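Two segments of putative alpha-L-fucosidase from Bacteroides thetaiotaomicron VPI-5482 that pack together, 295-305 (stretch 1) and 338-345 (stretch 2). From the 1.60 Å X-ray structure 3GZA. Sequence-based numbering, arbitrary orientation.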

# COMPACT_ATOMS: atom_id res chain seq x y z
N PRO A 295 -24.53 -31.51 -0.19
CA PRO A 295 -25.39 -32.33 0.64
C PRO A 295 -24.63 -33.16 1.67
O PRO A 295 -23.44 -33.52 1.46
CB PRO A 295 -26.06 -33.27 -0.38
CG PRO A 295 -26.03 -32.53 -1.59
CD PRO A 295 -24.83 -31.72 -1.62
N LEU A 296 -25.30 -33.48 2.76
CA LEU A 296 -24.70 -34.30 3.80
C LEU A 296 -24.19 -35.64 3.27
O LEU A 296 -23.11 -36.07 3.66
CB LEU A 296 -25.74 -34.55 4.92
CG LEU A 296 -25.28 -35.47 6.07
CD1 LEU A 296 -24.13 -34.88 6.80
CD2 LEU A 296 -26.43 -35.82 7.02
N ASN A 297 -24.93 -36.29 2.37
CA ASN A 297 -24.52 -37.59 1.85
C ASN A 297 -23.20 -37.48 1.09
O ASN A 297 -22.30 -38.32 1.23
CB ASN A 297 -25.60 -38.27 1.01
N THR A 298 -23.04 -36.41 0.32
CA THR A 298 -21.76 -36.18 -0.37
C THR A 298 -20.61 -35.90 0.59
O THR A 298 -19.51 -36.45 0.41
CB THR A 298 -21.92 -35.04 -1.39
OG1 THR A 298 -23.02 -35.37 -2.24
CG2 THR A 298 -20.66 -34.92 -2.24
N LEU A 299 -20.86 -35.10 1.62
CA LEU A 299 -19.85 -34.84 2.64
C LEU A 299 -19.40 -36.12 3.36
O LEU A 299 -18.22 -36.25 3.70
CB LEU A 299 -20.38 -33.82 3.65
CG LEU A 299 -20.55 -32.39 3.13
CD1 LEU A 299 -21.28 -31.51 4.15
CD2 LEU A 299 -19.15 -31.81 2.69
N MSE A 300 -20.33 -37.02 3.61
CA MSE A 300 -20.00 -38.28 4.26
C MSE A 300 -19.16 -39.17 3.35
O MSE A 300 -18.23 -39.81 3.81
CB MSE A 300 -21.24 -38.99 4.75
CG MSE A 300 -21.93 -38.24 5.84
SE MSE A 300 -20.84 -37.70 7.37
CE MSE A 300 -20.11 -39.49 7.85
N ASP A 301 -19.48 -39.19 2.06
CA ASP A 301 -18.69 -39.94 1.06
C ASP A 301 -17.25 -39.36 1.11
O ASP A 301 -16.26 -40.11 1.17
CB ASP A 301 -19.34 -39.71 -0.33
CG ASP A 301 -18.59 -40.39 -1.50
OD1 ASP A 301 -18.26 -41.59 -1.41
OD2 ASP A 301 -18.40 -39.72 -2.57
N LYS A 302 -17.13 -38.03 1.14
CA LYS A 302 -15.79 -37.42 1.18
C LYS A 302 -15.06 -37.75 2.46
O LYS A 302 -13.85 -38.06 2.43
CB LYS A 302 -15.86 -35.92 0.92
CG LYS A 302 -16.37 -35.59 -0.49
CD LYS A 302 -16.46 -34.11 -0.71
CE LYS A 302 -17.05 -33.82 -2.11
NZ LYS A 302 -16.43 -34.65 -3.18
N TYR A 303 -15.74 -37.66 3.59
CA TYR A 303 -15.13 -38.03 4.88
C TYR A 303 -14.53 -39.43 4.83
O TYR A 303 -13.37 -39.65 5.24
CB TYR A 303 -16.23 -37.95 5.97
CG TYR A 303 -15.74 -38.34 7.37
CD1 TYR A 303 -15.07 -37.43 8.16
CD2 TYR A 303 -15.97 -39.60 7.87
CE1 TYR A 303 -14.60 -37.76 9.41
CE2 TYR A 303 -15.53 -39.94 9.12
CZ TYR A 303 -14.85 -39.03 9.87
OH TYR A 303 -14.39 -39.38 11.14
N GLU A 304 -15.30 -40.39 4.32
CA GLU A 304 -14.82 -41.78 4.29
C GLU A 304 -13.65 -41.97 3.32
O GLU A 304 -12.83 -42.87 3.49
CB GLU A 304 -15.98 -42.74 3.94
CG GLU A 304 -17.03 -42.78 5.05
CD GLU A 304 -18.12 -43.77 4.82
OE1 GLU A 304 -18.05 -44.59 3.88
OE2 GLU A 304 -19.08 -43.76 5.61
N LYS A 305 -13.56 -41.09 2.32
CA LYS A 305 -12.49 -41.16 1.32
C LYS A 305 -11.37 -40.17 1.58
O LYS A 305 -10.57 -39.90 0.72
CB LYS A 305 -13.08 -41.04 -0.10
CG LYS A 305 -13.95 -42.23 -0.49
CD LYS A 305 -14.75 -42.03 -1.79
CE LYS A 305 -15.60 -43.30 -2.15
NZ LYS A 305 -16.77 -42.98 -3.05
N ASP A 338 -22.75 -34.37 13.40
CA ASP A 338 -23.72 -35.27 14.02
C ASP A 338 -23.75 -36.67 13.37
O ASP A 338 -23.90 -37.69 14.06
CB ASP A 338 -25.13 -34.66 13.93
CG ASP A 338 -25.32 -33.46 14.83
OD1 ASP A 338 -24.45 -33.16 15.69
OD2 ASP A 338 -26.37 -32.79 14.65
N GLU A 339 -23.54 -36.70 12.04
CA GLU A 339 -23.62 -37.92 11.30
C GLU A 339 -22.32 -38.72 11.47
O GLU A 339 -22.35 -39.94 11.57
CB GLU A 339 -23.99 -37.65 9.85
CG GLU A 339 -24.07 -38.89 9.01
CD GLU A 339 -25.16 -39.86 9.39
OE1 GLU A 339 -26.05 -39.52 10.20
OE2 GLU A 339 -25.14 -41.00 8.89
N ILE A 340 -21.19 -38.04 11.56
CA ILE A 340 -19.94 -38.74 11.86
C ILE A 340 -20.07 -39.41 13.21
O ILE A 340 -19.70 -40.58 13.37
CB ILE A 340 -18.74 -37.79 11.87
CG1 ILE A 340 -18.46 -37.30 10.45
CG2 ILE A 340 -17.49 -38.49 12.39
CD1 ILE A 340 -17.54 -36.02 10.41
N ASN A 341 -20.62 -38.68 14.19
CA ASN A 341 -20.83 -39.28 15.51
C ASN A 341 -21.84 -40.41 15.49
O ASN A 341 -21.62 -41.45 16.12
CB ASN A 341 -21.23 -38.22 16.51
CG ASN A 341 -20.07 -37.31 16.89
OD1 ASN A 341 -18.89 -37.72 16.79
ND2 ASN A 341 -20.37 -36.10 17.36
N ARG A 342 -22.93 -40.22 14.76
CA ARG A 342 -23.93 -41.28 14.67
C ARG A 342 -23.34 -42.59 14.12
O ARG A 342 -23.64 -43.70 14.63
CB ARG A 342 -25.09 -40.86 13.78
CG ARG A 342 -26.29 -41.77 13.96
CD ARG A 342 -27.38 -41.45 12.96
NE ARG A 342 -27.00 -41.82 11.60
CZ ARG A 342 -27.05 -43.04 11.09
NH1 ARG A 342 -27.54 -44.07 11.78
NH2 ARG A 342 -26.64 -43.24 9.84
N ARG A 343 -22.52 -42.49 13.08
CA ARG A 343 -21.97 -43.68 12.46
C ARG A 343 -20.84 -44.32 13.26
O ARG A 343 -20.84 -45.55 13.45
CB ARG A 343 -21.42 -43.39 11.07
CG ARG A 343 -22.45 -42.87 10.12
CD ARG A 343 -21.90 -42.77 8.73
NE ARG A 343 -22.88 -42.20 7.82
CZ ARG A 343 -22.70 -42.09 6.51
NH1 ARG A 343 -21.59 -42.51 5.94
NH2 ARG A 343 -23.64 -41.54 5.76
N PHE A 344 -19.93 -43.49 13.77
CA PHE A 344 -18.69 -44.02 14.27
C PHE A 344 -18.33 -43.78 15.72
O PHE A 344 -17.28 -44.24 16.13
CB PHE A 344 -17.54 -43.51 13.37
CG PHE A 344 -17.75 -43.78 11.89
CD1 PHE A 344 -17.93 -45.06 11.43
CD2 PHE A 344 -17.75 -42.74 10.97
CE1 PHE A 344 -18.12 -45.31 10.06
CE2 PHE A 344 -17.95 -42.97 9.64
CZ PHE A 344 -18.13 -44.27 9.19
N SER A 345 -19.17 -43.14 16.53
CA SER A 345 -18.73 -42.86 17.89
C SER A 345 -18.84 -44.04 18.83
O SER A 345 -18.04 -44.16 19.77
CB SER A 345 -19.46 -41.66 18.49
OG SER A 345 -20.80 -41.98 18.74

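Residues 296-304 form one helix, and stretch 2 continues a second helix that begins earlier in the chain; their axes cross at 59° and approach to 11.0 Å, a spacing that leaves room for side chains but keeps the backbones apart. The nearest CA atoms, those of Met300 and Ile340, lie 7.6 Å apart. Pro295 occupies the N-cap position, right before the first helix.

Met300, a selenomethionine, occupies the middle of the contact and has the largest area covered. All three of its chi angles are m, and the folded chain sets Met300 SE 3.8 Å from Glu339 CG and Met300 CE 3.8 Å from Ile340 CG1. One turn earlier, Leu296 CD1 extends the apolar surface to Glu339 CB at 4.1 Å. Tyr303 meets two partners: Ile340 CD1 sits over one face of its ring, 3.9 Å from the centroid in a CH-pi contact, while Phe344 CE2 meets the ring edge, 3.9 Å from Tyr303 CE2.

Polar bonding flanks this apolar patch. Arg343 NH1 forms a salt bridge with Glu304 OE2 at 2.8 Å, although the 122° angle at the hydrogen makes the hydrogen bond itself weak. Met300 CB covers one face of the guanidinium, 3.6 Å from Arg343 NH2. Within its own helix, Arg343 NE also bonds Glu339 OE2 at 2.8 Å, so the arginine links carboxylates from both helices.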